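Local coordinates for flagellar biosynthetic protein FliP (Thermotoga maritima MSB8, PDB 5H72) that probably takes part in flagellum-specific protein export as a membrane component of the type III export gate, represented here by its periplasmic domain, at residues Asp44-Leu49 against Ala66-Ala71. Sequence-based numbering, arbitrary orientation.
Sequences DNVFML and AVLIPA
Ala71 lays its CB against helix 43-52 at Asn45 and Val46, 3.7 Å from Asn45 CB and 3.6 Å from the backbone N of Val46. With a methyl group as its whole side chain, Ala71 lets the backbones close to 5.0 Å between its CA and that of Asn45, although the axes of the two short helical segments come no nearer than 8.6 Å. They run in roughly opposing directions, at 134°.

Beside this methyl contact, Val46, Leu49 and Val67 add aliphatic packing. Val46 CG2 also touches the Ala71 methyl, while its CG1, anti to the backbone N (chi1 -179°), meets Val67 CG1 at 3.9 Å, the two side chains crossing at about a right angle. Val67 CG1 further lies against Val46 O and Leu49 CB. Leu49 reaches over with CD2, which sits 3.7 Å from Pro70 CB and 3.5 Å from Ala71 N; that amide is already bonded to Val67 O within its own helix. Pro70, whose N makes no bond to the preceding turn, is where helix 65-80 is kinked.

One polar link crosses: Asn45 ND2 donates to Ala71 O at 3.4 Å, a weak bond with an N-H...O angle of 147°. The same nitrogen also bonds Glu78 OE1, farther along helix 65-80. Leu37 of helix 17-39 touches both Val46 and Leu68, and Phe22 of the second subunit packs on Pro70. Apolar burial therefore probably dominates the joining of helices 43-52 and 65-80 in this periplasmic domain, with the amide of Asn45 adding a polar tie at one end.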
loop_
_atom_site.group_PDB
_atom_site.type_symbol
_atom_site.label_atom_id
_atom_site.label_comp_id
_atom_site.label_asym_id
_atom_site.label_seq_id
_atom_site.Cartn_x
_atom_site.Cartn_y
_atom_site.Cartn_z
ATOM N N ASP A 44 0.219 -22.391 -2.687
ATOM C CA ASP A 44 -0.148 -22.832 -4.029
ATOM C C ASP A 44 -0.326 -21.667 -4.989
ATOM O O ASP A 44 -0.001 -21.790 -6.175
ATOM C CB ASP A 44 -1.425 -23.680 -3.995
ATOM C CG ASP A 44 -1.142 -25.147 -3.688
ATOM O OD1 ASP A 44 -0.008 -25.607 -3.953
ATOM O OD2 ASP A 44 -2.054 -25.841 -3.187
ATOM N N ASN A 45 -0.827 -20.539 -4.487
ATOM C CA ASN A 45 -0.957 -19.339 -5.317
ATOM C C ASN A 45 0.356 -18.989 -5.990
ATOM O O ASN A 45 0.382 -18.658 -7.173
ATOM C CB ASN A 45 -1.433 -18.139 -4.498
ATOM C CG ASN A 45 -2.845 -18.302 -3.987
ATOM O OD1 ASN A 45 -3.591 -19.166 -4.449
ATOM N ND2 ASN A 45 -3.227 -17.462 -3.035
ATOM N N VAL A 46 1.445 -19.073 -5.236
ATOM C CA VAL A 46 2.757 -18.762 -5.779
ATOM C C VAL A 46 3.127 -19.725 -6.889
ATOM O O VAL A 46 3.462 -19.307 -7.997
ATOM C CB VAL A 46 3.837 -18.818 -4.708
ATOM C CG1 VAL A 46 5.185 -18.467 -5.307
ATOM C CG2 VAL A 46 3.484 -17.901 -3.546
ATOM N N PHE A 47 3.057 -21.018 -6.583
ATOM C CA PHE A 47 3.370 -22.069 -7.553
ATOM C C PHE A 47 2.485 -22.000 -8.791
ATOM O O PHE A 47 2.970 -22.155 -9.911
ATOM C CB PHE A 47 3.246 -23.447 -6.897
ATOM C CG PHE A 47 4.299 -23.711 -5.870
ATOM C CD1 PHE A 47 5.631 -23.794 -6.239
ATOM C CD2 PHE A 47 3.968 -23.863 -4.541
ATOM C CE1 PHE A 47 6.616 -24.028 -5.300
ATOM C CE2 PHE A 47 4.952 -24.097 -3.596
ATOM C CZ PHE A 47 6.279 -24.176 -3.980
ATOM N N MET A 48 1.194 -21.753 -8.590
ATOM C CA MET A 48 0.275 -21.639 -9.713
ATOM C C MET A 48 0.678 -20.483 -10.617
ATOM O O MET A 48 0.781 -20.646 -11.829
ATOM C CB MET A 48 -1.165 -21.457 -9.229
ATOM C CG MET A 48 -2.128 -21.059 -10.346
ATOM S SD MET A 48 -3.808 -20.645 -9.810
ATOM C CE MET A 48 -3.550 -19.125 -8.894
ATOM N N LEU A 49 0.918 -19.317 -10.021
ATOM C CA LEU A 49 1.289 -18.135 -10.792
ATOM C C LEU A 49 2.645 -18.322 -11.462
ATOM O O LEU A 49 2.884 -17.791 -12.546
ATOM C CB LEU A 49 1.303 -16.887 -9.902
ATOM C CG LEU A 49 0.066 -15.983 -9.944
ATOM C CD1 LEU A 49 -1.211 -16.785 -10.045
ATOM C CD2 LEU A 49 0.004 -15.084 -8.718
ATOM N N ALA A 66 7.211 -10.232 -8.981
ATOM C CA ALA A 66 6.154 -10.226 -9.999
ATOM C C ALA A 66 5.190 -11.393 -9.829
ATOM O O ALA A 66 4.054 -11.351 -10.321
ATOM C CB ALA A 66 6.756 -10.252 -11.399
ATOM N N VAL A 67 5.649 -12.433 -9.142
ATOM C CA VAL A 67 4.833 -13.590 -8.834
ATOM C C VAL A 67 4.369 -13.530 -7.390
ATOM O O VAL A 67 3.198 -13.769 -7.082
ATOM C CB VAL A 67 5.626 -14.918 -9.057
ATOM C CG1 VAL A 67 4.897 -16.102 -8.456
ATOM C CG2 VAL A 67 5.896 -15.136 -10.535
ATOM N N LEU A 68 5.304 -13.217 -6.498
ATOM C CA LEU A 68 5.042 -13.250 -5.062
ATOM C C LEU A 68 3.946 -12.262 -4.654
ATOM O O LEU A 68 3.026 -12.615 -3.931
ATOM C CB LEU A 68 6.326 -12.968 -4.284
ATOM C CG LEU A 68 6.318 -13.151 -2.760
ATOM C CD1 LEU A 68 5.920 -14.577 -2.372
ATOM C CD2 LEU A 68 7.685 -12.799 -2.182
ATOM N N ILE A 69 4.031 -11.033 -5.145
ATOM C CA ILE A 69 3.075 -10.005 -4.747
ATOM C C ILE A 69 1.641 -10.319 -5.200
ATOM O O ILE A 69 0.722 -10.222 -4.389
ATOM C CB ILE A 69 3.520 -8.607 -5.264
ATOM C CG1 ILE A 69 4.841 -8.222 -4.604
ATOM C CG2 ILE A 69 2.468 -7.561 -4.953
ATOM C CD1 ILE A 69 5.443 -6.979 -5.161
ATOM N N PRO A 70 1.432 -10.709 -6.480
ATOM C CA PRO A 70 0.058 -11.086 -6.840
ATOM C C PRO A 70 -0.474 -12.296 -6.060
ATOM O O PRO A 70 -1.658 -12.320 -5.712
ATOM C CB PRO A 70 0.163 -11.414 -8.334
ATOM C CG PRO A 70 1.354 -10.701 -8.805
ATOM C CD PRO A 70 2.318 -10.708 -7.660
ATOM N N ALA A 71 0.381 -13.279 -5.785
ATOM C CA ALA A 71 -0.040 -14.447 -5.008
ATOM C C ALA A 71 -0.453 -14.022 -3.609
ATOM O O ALA A 71 -1.441 -14.514 -3.062
ATOM C CB ALA A 71 1.072 -15.482 -4.944
#